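Local atomic coordinates of protein STN1 (Saccharomyces cerevisiae, PDB entry 3KEY), a protein that regulates telomere length and protects telomere ends, acting as an inhibitor of telomerase loading through its interaction with CDC13. Residues E141-T146 with W157-D162; V105-Q110 with P151-N156; D26-K31 with S35-L40; N9-L14 with Q74-L79. All coordinates share one frame; numbering follows the deposited sequence.

Interaction 1: residues E141-T146 with W157-D162; sequences ECLKRT and WWIDLD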
loop_
_atom_site.group_PDB
_atom_site.type_symbol
_atom_site.label_atom_id
_atom_site.label_comp_id
_atom_site.label_asym_id
_atom_site.label_seq_id
_atom_site.Cartn_x
_atom_site.Cartn_y
_atom_site.Cartn_z
ATOM N N GLU A 141 2.064 -1.384 6.946
ATOM C CA GLU A 141 3.058 -2.325 6.439
ATOM C C GLU A 141 4.450 -2.087 7.037
ATOM O O GLU A 141 5.141 -3.034 7.415
ATOM C CB GLU A 141 3.146 -2.245 4.916
ATOM C CG GLU A 141 2.537 -3.428 4.214
ATOM C CD GLU A 141 2.920 -4.750 4.872
ATOM O OE1 GLU A 141 4.134 -5.081 4.968
ATOM O OE2 GLU A 141 1.998 -5.455 5.300
ATOM N N CYS A 142 4.870 -0.829 7.105
ATOM C CA CYS A 142 6.173 -0.515 7.681
ATOM C C CYS A 142 6.209 -0.881 9.162
ATOM O O CYS A 142 7.178 -1.469 9.636
ATOM C CB CYS A 142 6.492 0.967 7.511
ATOM S SG CYS A 142 6.755 1.431 5.800
ATOM N N LEU A 143 5.151 -0.538 9.891
ATOM C CA LEU A 143 5.100 -0.846 11.318
ATOM C C LEU A 143 5.117 -2.352 11.540
ATOM O O LEU A 143 5.748 -2.842 12.478
ATOM C CB LEU A 143 3.858 -0.204 11.955
ATOM C CG LEU A 143 3.997 1.318 12.128
ATOM C CD1 LEU A 143 2.660 1.975 12.447
ATOM C CD2 LEU A 143 5.010 1.589 13.248
ATOM N N LYS A 144 4.437 -3.082 10.664
ATOM C CA LYS A 144 4.388 -4.540 10.750
ATOM C C LYS A 144 5.821 -5.080 10.607
ATOM O O LYS A 144 6.257 -5.940 11.378
ATOM C CB LYS A 144 3.483 -5.076 9.635
ATOM C CG LYS A 144 3.220 -6.575 9.634
ATOM C CD LYS A 144 2.144 -6.924 8.582
ATOM C CE LYS A 144 1.932 -8.436 8.459
ATOM N NZ LYS A 144 0.806 -8.815 7.540
ATOM N N ARG A 145 6.558 -4.551 9.634
ATOM C CA ARG A 145 7.941 -4.978 9.411
ATOM C C ARG A 145 8.856 -4.558 10.554
ATOM O O ARG A 145 9.741 -5.311 10.953
ATOM C CB ARG A 145 8.491 -4.387 8.111
ATOM C CG ARG A 145 7.769 -4.852 6.872
ATOM C CD ARG A 145 8.325 -4.174 5.629
ATOM N NE ARG A 145 7.753 -4.744 4.416
ATOM C CZ ARG A 145 8.140 -4.424 3.189
ATOM N NH1 ARG A 145 9.104 -3.530 3.009
ATOM N NH2 ARG A 145 7.576 -5.013 2.145
ATOM N N THR A 146 8.644 -3.350 11.070
ATOM C CA THR A 146 9.464 -2.833 12.158
ATOM C C THR A 146 9.339 -3.698 13.412
ATOM O O THR A 146 10.346 -4.018 14.059
ATOM C CB THR A 146 9.088 -1.375 12.496
ATOM O OG1 THR A 146 9.355 -0.543 11.361
ATOM C CG2 THR A 146 9.902 -0.865 13.684
ATOM N N TRP A 157 1.782 -1.357 18.226
ATOM C CA TRP A 157 1.510 -0.119 17.500
ATOM C C TRP A 157 0.044 -0.034 17.093
ATOM O O TRP A 157 -0.623 -1.053 16.950
ATOM C CB TRP A 157 2.379 -0.007 16.234
ATOM C CG TRP A 157 2.155 -1.096 15.220
ATOM C CD1 TRP A 157 2.867 -2.258 15.092
ATOM C CD2 TRP A 157 1.126 -1.143 14.219
ATOM N NE1 TRP A 157 2.345 -3.024 14.075
ATOM C CE2 TRP A 157 1.280 -2.366 13.523
ATOM C CE3 TRP A 157 0.092 -0.271 13.845
ATOM C CZ2 TRP A 157 0.426 -2.743 12.468
ATOM C CZ3 TRP A 157 -0.757 -0.644 12.799
ATOM C CH2 TRP A 157 -0.580 -1.873 12.123
ATOM N N TRP A 158 -0.447 1.188 16.919
ATOM C CA TRP A 158 -1.821 1.430 16.484
ATOM C C TRP A 158 -1.804 2.702 15.639
ATOM O O TRP A 158 -0.941 3.565 15.818
ATOM C CB TRP A 158 -2.758 1.679 17.674
ATOM C CG TRP A 158 -2.851 0.566 18.672
ATOM C CD1 TRP A 158 -3.837 -0.379 18.764
ATOM C CD2 TRP A 158 -1.944 0.309 19.750
ATOM N NE1 TRP A 158 -3.602 -1.206 19.843
ATOM C CE2 TRP A 158 -2.446 -0.806 20.465
ATOM C CE3 TRP A 158 -0.753 0.913 20.183
ATOM C CZ2 TRP A 158 -1.801 -1.328 21.594
ATOM C CZ3 TRP A 158 -0.108 0.394 21.309
ATOM C CH2 TRP A 158 -0.639 -0.720 22.002
ATOM N N ILE A 159 -2.758 2.812 14.724
ATOM C CA ILE A 159 -2.879 4.000 13.903
ATOM C C ILE A 159 -4.309 4.516 14.022
ATOM O O ILE A 159 -5.260 3.776 13.763
ATOM C CB ILE A 159 -2.571 3.712 12.417
ATOM C CG1 ILE A 159 -1.113 3.269 12.264
ATOM C CG2 ILE A 159 -2.852 4.965 11.572
ATOM C CD1 ILE A 159 -0.703 3.011 10.814
ATOM N N ASP A 160 -4.453 5.774 14.441
ATOM C CA ASP A 160 -5.763 6.416 14.566
ATOM C C ASP A 160 -5.926 7.458 13.468
ATOM O O ASP A 160 -4.942 7.959 12.925
ATOM C CB ASP A 160 -5.907 7.146 15.905
ATOM C CG ASP A 160 -6.218 6.213 17.053
ATOM O OD1 ASP A 160 -6.518 5.031 16.803
ATOM O OD2 ASP A 160 -6.173 6.673 18.210
ATOM N N LEU A 161 -7.171 7.788 13.144
ATOM C CA LEU A 161 -7.429 8.814 12.143
ATOM C C LEU A 161 -7.663 10.115 12.902
ATOM O O LEU A 161 -8.374 10.129 13.909
ATOM C CB LEU A 161 -8.664 8.476 11.308
ATOM C CG LEU A 161 -8.570 7.287 10.353
ATOM C CD1 LEU A 161 -9.827 7.242 9.492
ATOM C CD2 LEU A 161 -7.339 7.416 9.474
ATOM N N ASP A 162 -7.061 11.202 12.429
ATOM C CA ASP A 162 -7.219 12.492 13.086
ATOM C C ASP A 162 -8.242 13.369 12.376
ATOM O O ASP A 162 -8.450 14.521 12.756
ATOM C CB ASP A 162 -5.875 13.222 13.165
ATOM C CG ASP A 162 -4.837 12.441 13.942
ATOM O OD1 ASP A 162 -5.223 11.552 14.728
ATOM O OD2 ASP A 162 -3.629 12.722 13.773
#

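Interaction 2: residues V105-Q110 with P151-N156; sequences VLMKLQ and PEVLKN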
loop_
_atom_site.group_PDB
_atom_site.type_symbol
_atom_site.label_atom_id
_atom_site.label_comp_id
_atom_site.label_asym_id
_atom_site.label_seq_id
_atom_site.Cartn_x
_atom_site.Cartn_y
_atom_site.Cartn_z
ATOM N N VAL A 105 12.814 7.639 13.354
ATOM C CA VAL A 105 13.115 8.757 14.238
ATOM C C VAL A 105 12.190 8.790 15.461
ATOM O O VAL A 105 12.642 9.080 16.573
ATOM C CB VAL A 105 13.041 10.125 13.500
ATOM C CG1 VAL A 105 11.619 10.424 13.060
ATOM C CG2 VAL A 105 13.540 11.228 14.419
ATOM N N LEU A 106 10.907 8.485 15.268
ATOM C CA LEU A 106 9.965 8.479 16.391
ATOM C C LEU A 106 10.407 7.476 17.456
ATOM O O LEU A 106 10.355 7.766 18.653
ATOM C CB LEU A 106 8.542 8.141 15.918
ATOM C CG LEU A 106 7.811 9.254 15.150
ATOM C CD1 LEU A 106 6.451 8.753 14.656
ATOM C CD2 LEU A 106 7.639 10.477 16.064
ATOM N N MET A 107 10.846 6.303 17.020
ATOM C CA MET A 107 11.307 5.283 17.945
ATOM C C MET A 107 12.577 5.731 18.673
ATOM O O MET A 107 12.703 5.533 19.878
ATOM C CB MET A 107 11.566 3.970 17.203
ATOM C CG MET A 107 10.304 3.292 16.694
ATOM S SD MET A 107 10.661 1.670 15.986
ATOM C CE MET A 107 10.531 0.670 17.414
ATOM N N LYS A 108 13.507 6.343 17.944
ATOM C CA LYS A 108 14.760 6.814 18.533
ATOM C C LYS A 108 14.545 7.908 19.577
ATOM O O LYS A 108 15.392 8.120 20.439
ATOM C CB LYS A 108 15.704 7.321 17.440
ATOM C CG LYS A 108 16.315 6.214 16.587
ATOM C CD LYS A 108 17.039 6.791 15.391
ATOM C CE LYS A 108 17.551 5.700 14.476
ATOM N NZ LYS A 108 18.305 6.294 13.339
ATOM N N LEU A 109 13.412 8.596 19.495
ATOM C CA LEU A 109 13.076 9.650 20.443
ATOM C C LEU A 109 12.111 9.110 21.490
ATOM O O LEU A 109 11.667 9.838 22.378
ATOM C CB LEU A 109 12.424 10.828 19.712
ATOM C CG LEU A 109 13.334 11.630 18.775
ATOM C CD1 LEU A 109 12.493 12.566 17.928
ATOM C CD2 LEU A 109 14.355 12.409 19.596
ATOM N N GLN A 110 11.786 7.827 21.367
ATOM C CA GLN A 110 10.856 7.164 22.269
ATOM C C GLN A 110 9.539 7.934 22.370
ATOM O O GLN A 110 9.021 8.175 23.470
ATOM C CB GLN A 110 11.478 6.987 23.662
ATOM C CG GLN A 110 10.878 5.804 24.426
ATOM C CD GLN A 110 11.627 5.461 25.714
ATOM O OE1 GLN A 110 12.829 5.707 25.840
ATOM N NE2 GLN A 110 10.915 4.864 26.666
ATOM N N PRO A 151 11.988 -6.538 17.640
ATOM C CA PRO A 151 11.124 -6.926 18.759
ATOM C C PRO A 151 11.618 -6.428 20.116
ATOM O O PRO A 151 10.844 -6.355 21.071
ATOM C CB PRO A 151 11.083 -8.454 18.658
ATOM C CG PRO A 151 12.367 -8.795 17.970
ATOM C CD PRO A 151 12.488 -7.725 16.923
ATOM N N GLU A 152 12.896 -6.063 20.196
ATOM C CA GLU A 152 13.462 -5.569 21.453
ATOM C C GLU A 152 13.111 -4.101 21.658
ATOM O O GLU A 152 13.259 -3.560 22.755
ATOM C CB GLU A 152 14.992 -5.729 21.460
ATOM C CG GLU A 152 15.469 -7.118 21.065
ATOM C CD GLU A 152 15.826 -7.221 19.586
ATOM O OE1 GLU A 152 15.216 -6.504 18.755
ATOM O OE2 GLU A 152 16.723 -8.033 19.254
ATOM N N VAL A 153 12.635 -3.459 20.598
ATOM C CA VAL A 153 12.286 -2.048 20.679
ATOM C C VAL A 153 10.783 -1.760 20.564
ATOM O O VAL A 153 10.202 -1.112 21.436
ATOM C CB VAL A 153 13.051 -1.255 19.602
ATOM C CG1 VAL A 153 12.790 0.228 19.755
ATOM C CG2 VAL A 153 14.544 -1.542 19.727
ATOM N N LEU A 154 10.154 -2.244 19.498
ATOM C CA LEU A 154 8.724 -2.005 19.280
ATOM C C LEU A 154 7.884 -3.178 19.775
ATOM O O LEU A 154 7.956 -4.272 19.216
ATOM C CB LEU A 154 8.443 -1.800 17.784
ATOM C CG LEU A 154 7.418 -0.755 17.313
ATOM C CD1 LEU A 154 6.848 -1.206 15.969
ATOM C CD2 LEU A 154 6.315 -0.572 18.316
ATOM N N LYS A 155 7.087 -2.945 20.815
ATOM C CA LYS A 155 6.225 -3.989 21.364
ATOM C C LYS A 155 4.865 -4.050 20.650
ATOM O O LYS A 155 4.415 -5.123 20.249
ATOM C CB LYS A 155 6.011 -3.746 22.858
ATOM C CG LYS A 155 5.231 -4.843 23.572
ATOM C CD LYS A 155 5.069 -4.510 25.050
ATOM C CE LYS A 155 4.267 -5.570 25.793
ATOM N NZ LYS A 155 3.970 -5.128 27.189
ATOM N N ASN A 156 4.213 -2.895 20.506
ATOM C CA ASN A 156 2.905 -2.789 19.833
ATOM C C ASN A 156 2.753 -1.439 19.131
ATOM O O ASN A 156 3.494 -0.493 19.413
ATOM C CB ASN A 156 1.748 -2.919 20.836
ATOM C CG ASN A 156 1.525 -4.345 21.298
ATOM O OD1 ASN A 156 1.285 -5.242 20.489
ATOM N ND2 ASN A 156 1.597 -4.560 22.611
#

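Interaction 3: residues D26-K31 with S35-L40; sequences DLYKLK and SVVTSL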
loop_
_atom_site.group_PDB
_atom_site.type_symbol
_atom_site.label_atom_id
_atom_site.label_comp_id
_atom_site.label_asym_id
_atom_site.label_seq_id
_atom_site.Cartn_x
_atom_site.Cartn_y
_atom_site.Cartn_z
ATOM N N ASP A 26 3.083 -6.104 -18.579
ATOM C CA ASP A 26 4.185 -6.800 -17.925
ATOM C C ASP A 26 3.816 -7.149 -16.493
ATOM O O ASP A 26 4.198 -8.203 -15.985
ATOM C CB ASP A 26 5.458 -5.954 -17.925
ATOM C CG ASP A 26 6.122 -5.900 -19.292
ATOM O OD1 ASP A 26 5.787 -6.739 -20.154
ATOM O OD2 ASP A 26 6.992 -5.031 -19.502
ATOM N N LEU A 27 3.066 -6.262 -15.845
ATOM C CA LEU A 27 2.658 -6.481 -14.465
ATOM C C LEU A 27 1.727 -7.688 -14.349
ATOM O O LEU A 27 1.884 -8.528 -13.461
ATOM C CB LEU A 27 1.956 -5.234 -13.917
ATOM C CG LEU A 27 1.454 -5.317 -12.470
ATOM C CD1 LEU A 27 2.626 -5.566 -11.537
ATOM C CD2 LEU A 27 0.729 -4.024 -12.094
ATOM N N TYR A 28 0.764 -7.760 -15.261
ATOM C CA TYR A 28 -0.220 -8.834 -15.283
ATOM C C TYR A 28 0.395 -10.210 -15.535
ATOM O O TYR A 28 -0.204 -11.230 -15.197
ATOM C CB TYR A 28 -1.268 -8.533 -16.349
ATOM C CG TYR A 28 -2.469 -9.447 -16.326
ATOM C CD1 TYR A 28 -2.543 -10.563 -17.164
ATOM C CD2 TYR A 28 -3.552 -9.172 -15.499
ATOM C CE1 TYR A 28 -3.682 -11.379 -17.179
ATOM C CE2 TYR A 28 -4.690 -9.977 -15.504
ATOM C CZ TYR A 28 -4.749 -11.073 -16.349
ATOM O OH TYR A 28 -5.886 -11.839 -16.377
ATOM N N LYS A 29 1.589 -10.235 -16.119
ATOM C CA LYS A 29 2.272 -11.493 -16.411
ATOM C C LYS A 29 3.045 -12.069 -15.219
ATOM O O LYS A 29 3.495 -13.216 -15.268
ATOM C CB LYS A 29 3.236 -11.312 -17.593
ATOM C CG LYS A 29 2.549 -11.016 -18.916
ATOM C CD LYS A 29 3.566 -10.819 -20.028
ATOM C CE LYS A 29 2.886 -10.454 -21.343
ATOM N NZ LYS A 29 3.880 -10.161 -22.420
ATOM N N LEU A 30 3.209 -11.282 -14.162
ATOM C CA LEU A 30 3.934 -11.753 -12.984
ATOM C C LEU A 30 3.151 -12.824 -12.235
ATOM O O LEU A 30 1.948 -12.676 -11.982
ATOM C CB LEU A 30 4.250 -10.583 -12.044
ATOM C CG LEU A 30 5.217 -9.535 -12.608
ATOM C CD1 LEU A 30 5.439 -8.426 -11.588
ATOM C CD2 LEU A 30 6.540 -10.202 -12.957
ATOM N N LYS A 31 3.843 -13.904 -11.883
ATOM C CA LYS A 31 3.228 -15.025 -11.173
ATOM C C LYS A 31 2.497 -14.565 -9.923
ATOM O O LYS A 31 1.319 -14.876 -9.734
ATOM C CB LYS A 31 4.288 -16.069 -10.797
ATOM C CG LYS A 31 3.706 -17.336 -10.182
ATOM C CD LYS A 31 4.776 -18.388 -9.912
ATOM C CE LYS A 31 4.143 -19.687 -9.412
ATOM N NZ LYS A 31 5.141 -20.775 -9.170
ATOM N N SER A 35 -1.699 -14.778 -8.948
ATOM C CA SER A 35 -2.251 -15.418 -7.747
ATOM C C SER A 35 -3.288 -14.517 -7.092
ATOM O O SER A 35 -4.392 -14.954 -6.775
ATOM C CB SER A 35 -1.144 -15.713 -6.736
ATOM O OG SER A 35 -0.112 -16.479 -7.328
ATOM N N VAL A 36 -2.914 -13.258 -6.886
ATOM C CA VAL A 36 -3.806 -12.275 -6.285
ATOM C C VAL A 36 -5.049 -12.084 -7.162
ATOM O O VAL A 36 -6.177 -12.062 -6.664
ATOM C CB VAL A 36 -3.094 -10.895 -6.122
ATOM C CG1 VAL A 36 -4.070 -9.857 -5.602
ATOM C CG2 VAL A 36 -1.917 -11.026 -5.169
ATOM N N VAL A 37 -4.830 -11.949 -8.470
ATOM C CA VAL A 37 -5.919 -11.741 -9.428
ATOM C C VAL A 37 -6.894 -12.923 -9.481
ATOM O O VAL A 37 -8.113 -12.743 -9.471
ATOM C CB VAL A 37 -5.353 -11.475 -10.849
ATOM C CG1 VAL A 37 -6.478 -11.483 -11.869
ATOM C CG2 VAL A 37 -4.634 -10.121 -10.875
ATOM N N THR A 38 -6.356 -14.132 -9.541
ATOM C CA THR A 38 -7.196 -15.322 -9.587
ATOM C C THR A 38 -8.069 -15.405 -8.332
ATOM O O THR A 38 -9.265 -15.700 -8.411
ATOM C CB THR A 38 -6.330 -16.585 -9.702
ATOM O OG1 THR A 38 -5.559 -16.507 -10.906
ATOM C CG2 THR A 38 -7.206 -17.847 -9.723
ATOM N N SER A 39 -7.471 -15.127 -7.179
ATOM C CA SER A 39 -8.205 -15.164 -5.919
ATOM C C SER A 39 -9.360 -14.153 -5.925
ATOM O O SER A 39 -10.492 -14.482 -5.548
ATOM C CB SER A 39 -7.253 -14.876 -4.749
ATOM O OG SER A 39 -7.956 -14.826 -3.518
ATOM N N LEU A 40 -9.079 -12.929 -6.369
ATOM C CA LEU A 40 -10.100 -11.881 -6.424
ATOM C C LEU A 40 -11.167 -12.227 -7.466
ATOM O O LEU A 40 -12.351 -11.930 -7.289
ATOM C CB LEU A 40 -9.460 -10.532 -6.795
ATOM C CG LEU A 40 -10.068 -9.227 -6.259
ATOM C CD1 LEU A 40 -9.516 -8.047 -7.062
ATOM C CD2 LEU A 40 -11.572 -9.249 -6.354
#

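Interaction 4: residues N9-L14 with Q74-L79; sequences NLMLIL and QGLIGL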
loop_
_atom_site.group_PDB
_atom_site.type_symbol
_atom_site.label_atom_id
_atom_site.label_comp_id
_atom_site.label_asym_id
_atom_site.label_seq_id
_atom_site.Cartn_x
_atom_site.Cartn_y
_atom_site.Cartn_z
ATOM N N ASN A 9 -1.602 -6.627 -0.988
ATOM C CA ASN A 9 -0.722 -7.701 -1.457
ATOM C C ASN A 9 -0.112 -7.260 -2.800
ATOM O O ASN A 9 1.074 -7.482 -3.059
ATOM C CB ASN A 9 -1.491 -9.015 -1.644
ATOM C CG ASN A 9 -1.671 -9.780 -0.337
ATOM O OD1 ASN A 9 -0.760 -9.847 0.492
ATOM N ND2 ASN A 9 -2.845 -10.379 -0.158
ATOM N N LEU A 10 -0.927 -6.637 -3.650
ATOM C CA LEU A 10 -0.434 -6.145 -4.930
ATOM C C LEU A 10 0.525 -4.998 -4.639
ATOM O O LEU A 10 1.568 -4.875 -5.282
ATOM C CB LEU A 10 -1.582 -5.650 -5.820
ATOM C CG LEU A 10 -1.129 -4.980 -7.126
ATOM C CD1 LEU A 10 -0.261 -5.945 -7.932
ATOM C CD2 LEU A 10 -2.337 -4.537 -7.930
ATOM N N MET A 11 0.171 -4.163 -3.663
ATOM C CA MET A 11 1.030 -3.045 -3.287
ATOM C C MET A 11 2.429 -3.553 -2.908
ATOM O O MET A 11 3.438 -3.005 -3.356
ATOM C CB MET A 11 0.428 -2.263 -2.111
ATOM C CG MET A 11 1.329 -1.123 -1.621
ATOM S SD MET A 11 0.679 -0.247 -0.173
ATOM C CE MET A 11 0.939 -1.496 1.130
ATOM N N LEU A 12 2.486 -4.609 -2.100
ATOM C CA LEU A 12 3.769 -5.169 -1.676
ATOM C C LEU A 12 4.567 -5.755 -2.837
ATOM O O LEU A 12 5.799 -5.736 -2.825
ATOM C CB LEU A 12 3.560 -6.246 -0.602
ATOM C CG LEU A 12 3.062 -5.757 0.761
ATOM C CD1 LEU A 12 2.911 -6.948 1.695
ATOM C CD2 LEU A 12 4.041 -4.746 1.346
ATOM N N ILE A 13 3.872 -6.285 -3.836
ATOM C CA ILE A 13 4.549 -6.850 -4.998
ATOM C C ILE A 13 5.202 -5.698 -5.765
ATOM O O ILE A 13 6.382 -5.757 -6.127
ATOM C CB ILE A 13 3.547 -7.592 -5.908
ATOM C CG1 ILE A 13 3.004 -8.826 -5.172
ATOM C CG2 ILE A 13 4.211 -7.965 -7.227
ATOM C CD1 ILE A 13 1.955 -9.612 -5.939
ATOM N N LEU A 14 4.434 -4.637 -5.989
ATOM C CA LEU A 14 4.940 -3.471 -6.704
ATOM C C LEU A 14 6.140 -2.866 -5.983
ATOM O O LEU A 14 7.133 -2.502 -6.611
ATOM C CB LEU A 14 3.830 -2.429 -6.855
ATOM C CG LEU A 14 2.678 -2.911 -7.739
ATOM C CD1 LEU A 14 1.548 -1.903 -7.744
ATOM C CD2 LEU A 14 3.195 -3.135 -9.142
ATOM N N GLN A 74 -5.756 5.878 -4.647
ATOM C CA GLN A 74 -5.268 6.303 -3.338
ATOM C C GLN A 74 -3.967 7.080 -3.488
ATOM O O GLN A 74 -3.391 7.536 -2.500
ATOM C CB GLN A 74 -5.012 5.099 -2.432
ATOM C CG GLN A 74 -6.234 4.271 -2.114
ATOM C CD GLN A 74 -5.951 3.245 -1.031
ATOM O OE1 GLN A 74 -5.036 2.433 -1.153
ATOM N NE2 GLN A 74 -6.736 3.280 0.037
ATOM N N GLY A 75 -3.499 7.204 -4.729
ATOM C CA GLY A 75 -2.268 7.922 -5.002
ATOM C C GLY A 75 -1.014 7.117 -4.725
ATOM O O GLY A 75 0.091 7.665 -4.734
ATOM N N LEU A 76 -1.170 5.816 -4.485
ATOM C CA LEU A 76 -0.022 4.959 -4.183
ATOM C C LEU A 76 0.881 4.733 -5.404
ATOM O O LEU A 76 2.101 4.574 -5.279
ATOM C CB LEU A 76 -0.507 3.636 -3.586
ATOM C CG LEU A 76 -1.129 3.836 -2.191
ATOM C CD1 LEU A 76 -1.680 2.522 -1.651
ATOM C CD2 LEU A 76 -0.069 4.402 -1.237
ATOM N N ILE A 77 0.276 4.705 -6.583
ATOM C CA ILE A 77 1.039 4.586 -7.818
ATOM C C ILE A 77 0.353 5.494 -8.818
ATOM O O ILE A 77 -0.833 5.798 -8.693
ATOM C CB ILE A 77 1.065 3.148 -8.415
ATOM C CG1 ILE A 77 -0.358 2.686 -8.721
ATOM C CG2 ILE A 77 1.817 2.210 -7.485
ATOM C CD1 ILE A 77 -0.420 1.360 -9.455
ATOM N N GLY A 78 1.105 5.940 -9.810
ATOM C CA GLY A 78 0.502 6.785 -10.813
ATOM C C GLY A 78 0.628 6.156 -12.167
ATOM O O GLY A 78 1.457 5.243 -12.386
ATOM N N LEU A 79 -0.219 6.638 -13.069
ATOM C CA LEU A 79 -0.207 6.191 -14.451
ATOM C C LEU A 79 0.742 7.187 -15.088
ATOM O O LEU A 79 0.338 8.319 -15.373
ATOM C CB LEU A 79 -1.607 6.335 -15.054
ATOM C CG LEU A 79 -1.841 5.749 -16.440
ATOM C CD1 LEU A 79 -1.511 4.266 -16.478
ATOM C CD2 LEU A 79 -3.299 6.011 -16.734
#

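Interaction 1: residues E141-T146 with W157-D162
L143 and W157 illustrate how a helix can seat one aliphatic residue on an indole supplied by a strand. The CB of L143 stands over the five-membered ring of W157, 3.6 Å from its centroid and only 6° off the ring normal, a well-centred CH-pi contact. The ring reaches this place because CG of W157 lies between its backbone N and carbonyl carbon (chi1 62°), a rotamer that lays one face beneath the helix. L143 carries its own CG beside the backbone N, which brings CD1 to 3.7 Å from CE3 of W157. The same methyl then meets CD1 of I159 at 3.9 Å, and so bridges two residues whose side chains leave the same face of the strand. An alanine in place of W157 would probably open a gap beneath L143, leaving its CB without the flat surface it rests on. Within the helix, T146 OG1 donates to C142 O at 2.9 Å, coming from above the carbonyl plane while T146 N uses the same acceptor. L178 of the adjoining strand 173-180 and I103 of helix 90-108 also pack on L143. Helix residues 141-146 and strand residues 157-161 run nearly antiparallel (169°), their axes 9.7 Å apart at closest approach, as expected where the third helix of a winged helix-turn-helix backs onto the first strand of its wing, here in the second such domain of the Stn1 C-terminal region.

Interaction 2: residues V105-Q110 with P151-N156
The terminal methyl of M107 is pressed unusually hard between two neighbours: CE lies 3.3 Å from CG1 of V153 and also 3.3 Å from CB of L154, both shorter than ordinary van der Waals contact. At such distances the exact placing of the methyl is somewhat doubtful, but its burial between the two residues is plain. The thioether chain makes a bend at its last torsion (chi3 89°), which swings CE off the line of the extended part and in between V153, just before the strand, and L154, its first residue. M107 meets L154 at about a right angle, and CG of L154 comes within 3.4 Å of that same CE. V153 offers the branch that stands anti to its backbone N (chi1 -175°). In this second winged helix-turn-helix the contact joins the C-terminal end of the first helix, 90-108, to the beginning of strand 154-161. Both elements change course nearby: the helix closes in a Schellman motif at Q110, whose N donates to M107 O at 2.9 Å, and the strand carries a classic beta bulge, with K155 and N156 both facing E179. The hydroxyl of Y184, near the C-terminus, also hydrogen-bonds to M107 O, and the Y184 side chain touches V153. T146 of helix 132-149 also packs against both M107 and L154, and N156 ND2 is held by a hydrogen bond to OE1 of E179.

Interaction 3: residues D26-K31 with S35-L40
K31 and S35 lie one helical turn apart, and the carbonyl oxygen of K31 receives the amide of S35 at 3.1 Å (N to O). The bond is fairly straight, 155° at the hydrogen. It belongs to the first turn of helix 31-47, for which L30 occupies the N-cap position. S35 OG lies 3.2 Å from the same K31 O, its chi1 of -55° keeping it beside the backbone N. Further along, S35 O accepts from S39 N and V36 O from L40 N, the regular helical pattern. The T38 hydroxyl is bonded to both R34 O and OE2 of E60. Before the turn, L30 N donates to L27 O. The apolar share is small: CE2 of Y28 approaches CG1 of V37 at 4.3 Å, while F64 of helix 56-73 meets the Y28 ring edge-to-face. The contact lies where helix 24-28 gives way to helix 31-47 in the first winged helix-turn-helix. Its chemistry implies a division of labour: the polar link is helix 31-47's own main-chain bonding, while the light apolar touch of Y28 on V37 is what joins the two helices across this contact.

Interaction 4: residues N9-L14 with Q74-L79
M11 starts with its CG anti to the backbone N (chi1 177°) and stays extended until chi3, where a bend of 72° turns the methyl aside and leaves the sulfur facing L76. SD of M11 then meets CD1 of L76 at 3.9 Å. This joins the first helix of the first winged helix-turn-helix, 6-16, to the connection between helix 56-73 and strand 78-81, the first strand of the wing. The connection begins with a Schellman motif: G75 is the first residue to leave the helix, its positive phi (80°) turns the chain out of the helix, and L76 and I77, next in line, both point their side chains toward helix 6-16. The two hydrophobic pairs are thus set one after the other: M11 with L76, their side chains crossing obliquely, and L14 with I77, crossing at about a right angle. Apolar carbon and sulfur make up the whole of this buried contact. L71 of helix 56-73 touches both L14 and L76. L76 reaches V138 of helix 132-149 as well, and so the contact sits beside the junction with the second winged domain. G78, at the start of the strand, pairs with D88 through the backbone, tying the segment into the small antiparallel sheet. I77 places its CG1 between the backbone N and carbonyl carbon, which leaves both CG2 and CD1 beside L14: the CD1 methyl of L14 lies 4.1 Å from I77 CG2 and 4.2 Å from I77 CD1.

The four contacts fall two to a winged domain. Interactions 1 and 2 share strand 154-161, and T146 ties them, its CG2 packing on SD of M107 and CD1 of L154. Interactions 3 and 4 lie in the first domain, interaction 3 nested in sequence within the span closed by interaction 4, and L27 packs on L14 between them. Interactions 2 and 4 are buried and wholly apolar in their meeting atoms; interaction 1, partly buried, adds an aromatic face; interaction 3, with two exposed members, is the one with a hydrogen bond between its segments, a main-chain bond inside a helix. The domains meet, among other places, where E141 of interaction 1 packs on M11 and L12 of interaction 4.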